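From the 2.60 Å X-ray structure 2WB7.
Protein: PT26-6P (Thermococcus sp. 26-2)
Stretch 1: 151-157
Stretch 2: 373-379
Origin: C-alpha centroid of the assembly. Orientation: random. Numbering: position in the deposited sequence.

Stretch 1, residues 151-157: LYDKIWN
Stretch 2 (373-379) IWLAAEP

This is a small helix-on-strand packing contact in which one very short hydrogen bond accompanies a modest apolar patch, with 258 Å² buried over both sides. Residues 151-157 are helical throughout and belong to a helix that begins earlier in the chain, phi/psi staying near -60/-45 from Leu151 to Ile155 and then shifting to -87/-7 at Trp156 and -113/-12 at Asn157. Ile155 N donates to Leu151 O at 2.9 Å, whereas Asn157 N reaches Lys154 O at 3.2 Å, an i to i-3 pairing. Residues 373-379 are extended, with phi/psi running from -128/154 at Ile373 to -143/124 at Ala377 and -115/114 at Glu378, then -60/129 at Pro379.

The axes approach to 10.4 Å with 103° between their N-to-C directions, so the elements cross nearly at right angles. The register is marked by Ile155 and Ala376, the pair with the nearest CA atoms across the stretches, 7.8 Å apart. Strand alternation explains the spacing of partners: Trp374, Ala376 and Glu378 direct CA-to-CB toward the helix, while Ala377 points away.

Tyr152 (chi1 t, chi2 92°) starts sideways, but its end comes nearer, and Tyr152 OH donates to Glu378 OE1 at 2.5 Å. Glu378 is extended (chi1 t, chi2 t, chi3 -1°), and its OE1 lies at the edge of the Tyr152 ring, near the ring plane, as expected for an acceptor meeting the phenol oxygen. Glu378 OE1 also lies 3.5 Å from Trp156 CZ2, oblique to the indole.

Ile155 (chi1 m, chi2 t) supplies apolar packing: its CG2 is 4.0 Å from Ala376 CB and 4.4 Å from CH2 of Trp374 (chi1 p, chi2 -88°). Trp156 (chi1 -45°, chi2 112°) also begins sideways, yet its ring extends to the strand, bringing Trp156 CH2 to 4.2 Å from Ala376 CB. The small Ala376 thus meets both Ile155 and Trp156.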

# COMPACT_ATOMS: atom_id res chain seq x y z
N LEU A 151 1.31 11.64 14.55
CA LEU A 151 1.55 11.58 13.11
C LEU A 151 1.17 10.21 12.58
O LEU A 151 0.54 10.06 11.54
CB LEU A 151 3.03 11.85 12.82
CG LEU A 151 3.44 11.64 11.36
CD1 LEU A 151 2.63 12.58 10.50
CD2 LEU A 151 4.92 11.88 11.16
N TYR A 152 1.58 9.20 13.33
CA TYR A 152 1.46 7.83 12.90
C TYR A 152 0.01 7.47 12.63
O TYR A 152 -0.31 6.91 11.60
CB TYR A 152 2.04 6.90 13.95
CG TYR A 152 1.76 5.47 13.63
CD1 TYR A 152 2.68 4.71 12.91
CD2 TYR A 152 0.56 4.87 14.02
CE1 TYR A 152 2.42 3.39 12.59
CE2 TYR A 152 0.29 3.56 13.71
CZ TYR A 152 1.21 2.83 13.00
OH TYR A 152 0.93 1.53 12.69
N ASP A 153 -0.86 7.80 13.58
CA ASP A 153 -2.29 7.55 13.44
C ASP A 153 -2.80 8.38 12.28
O ASP A 153 -3.62 7.94 11.49
CB ASP A 153 -3.05 8.00 14.69
CG ASP A 153 -2.66 7.23 15.94
OD1 ASP A 153 -2.30 6.03 15.81
OD2 ASP A 153 -2.73 7.83 17.05
N LYS A 154 -2.29 9.60 12.21
CA LYS A 154 -2.76 10.55 11.22
C LYS A 154 -2.56 9.99 9.83
O LYS A 154 -3.40 10.17 8.94
CB LYS A 154 -2.00 11.86 11.38
CG LYS A 154 -2.69 13.01 10.73
CD LYS A 154 -1.94 14.30 10.98
CE LYS A 154 -2.66 15.46 10.31
NZ LYS A 154 -1.83 16.70 10.44
N ILE A 155 -1.45 9.30 9.63
CA ILE A 155 -1.16 8.70 8.33
C ILE A 155 -2.30 7.83 7.84
O ILE A 155 -2.72 7.94 6.69
CB ILE A 155 0.14 7.89 8.36
CG1 ILE A 155 1.33 8.83 8.54
CG2 ILE A 155 0.27 7.09 7.10
CD1 ILE A 155 2.60 8.16 8.90
N TRP A 156 -2.82 6.97 8.71
CA TRP A 156 -3.83 6.00 8.31
C TRP A 156 -5.25 6.54 8.40
O TRP A 156 -6.18 5.86 7.97
CB TRP A 156 -3.71 4.72 9.15
CG TRP A 156 -2.30 4.30 9.28
CD1 TRP A 156 -1.54 4.30 10.42
CD2 TRP A 156 -1.45 3.87 8.22
NE1 TRP A 156 -0.26 3.88 10.12
CE2 TRP A 156 -0.19 3.61 8.78
CE3 TRP A 156 -1.63 3.68 6.85
CZ2 TRP A 156 0.88 3.16 8.02
CZ3 TRP A 156 -0.57 3.25 6.09
CH2 TRP A 156 0.67 3.00 6.68
N ASN A 157 -5.42 7.74 8.94
CA ASN A 157 -6.77 8.26 9.15
C ASN A 157 -7.14 9.48 8.30
O ASN A 157 -8.30 9.86 8.23
CB ASN A 157 -7.02 8.51 10.63
CG ASN A 157 -6.87 7.25 11.47
OD1 ASN A 157 -6.18 7.24 12.50
ND2 ASN A 157 -7.49 6.15 11.01
N ILE A 373 5.53 13.90 -3.94
CA ILE A 373 4.68 12.78 -3.56
C ILE A 373 5.32 12.00 -2.43
O ILE A 373 6.55 12.04 -2.26
CB ILE A 373 4.43 11.84 -4.73
CG1 ILE A 373 5.75 11.49 -5.42
CG2 ILE A 373 3.45 12.47 -5.72
CD1 ILE A 373 5.60 10.46 -6.48
N TRP A 374 4.49 11.31 -1.65
CA TRP A 374 4.98 10.52 -0.55
C TRP A 374 4.27 9.18 -0.50
O TRP A 374 3.14 9.04 -0.98
CB TRP A 374 4.78 11.26 0.78
CG TRP A 374 3.35 11.47 1.15
CD1 TRP A 374 2.56 12.51 0.79
CD2 TRP A 374 2.53 10.60 1.95
NE1 TRP A 374 1.30 12.36 1.32
CE2 TRP A 374 1.26 11.20 2.04
CE3 TRP A 374 2.75 9.38 2.59
CZ2 TRP A 374 0.21 10.62 2.74
CZ3 TRP A 374 1.70 8.81 3.30
CH2 TRP A 374 0.45 9.43 3.37
N LEU A 375 4.96 8.19 0.07
CA LEU A 375 4.36 6.89 0.33
C LEU A 375 4.72 6.41 1.73
O LEU A 375 5.84 6.63 2.23
CB LEU A 375 4.81 5.85 -0.70
CG LEU A 375 4.10 4.50 -0.61
CD1 LEU A 375 2.70 4.59 -1.13
CD2 LEU A 375 4.85 3.46 -1.43
N ALA A 376 3.75 5.77 2.38
CA ALA A 376 3.99 5.13 3.66
C ALA A 376 3.54 3.69 3.49
O ALA A 376 2.49 3.43 2.91
CB ALA A 376 3.20 5.82 4.77
N ALA A 377 4.36 2.77 3.97
CA ALA A 377 4.02 1.36 3.84
C ALA A 377 4.47 0.69 5.11
O ALA A 377 5.64 0.79 5.50
CB ALA A 377 4.72 0.74 2.64
N GLU A 378 3.53 0.02 5.78
CA GLU A 378 3.84 -0.64 7.03
C GLU A 378 3.69 -2.15 6.89
O GLU A 378 2.58 -2.65 6.67
CB GLU A 378 2.98 -0.08 8.16
CG GLU A 378 3.02 -0.93 9.41
CD GLU A 378 2.24 -0.33 10.58
OE1 GLU A 378 1.67 0.77 10.43
OE2 GLU A 378 2.20 -0.98 11.65
N PRO A 379 4.80 -2.89 7.00
CA PRO A 379 4.78 -4.34 6.93
C PRO A 379 3.92 -4.86 8.06
O PRO A 379 4.10 -4.45 9.20
CB PRO A 379 6.23 -4.73 7.19
CG PRO A 379 7.02 -3.54 6.80
CD PRO A 379 6.17 -2.36 7.15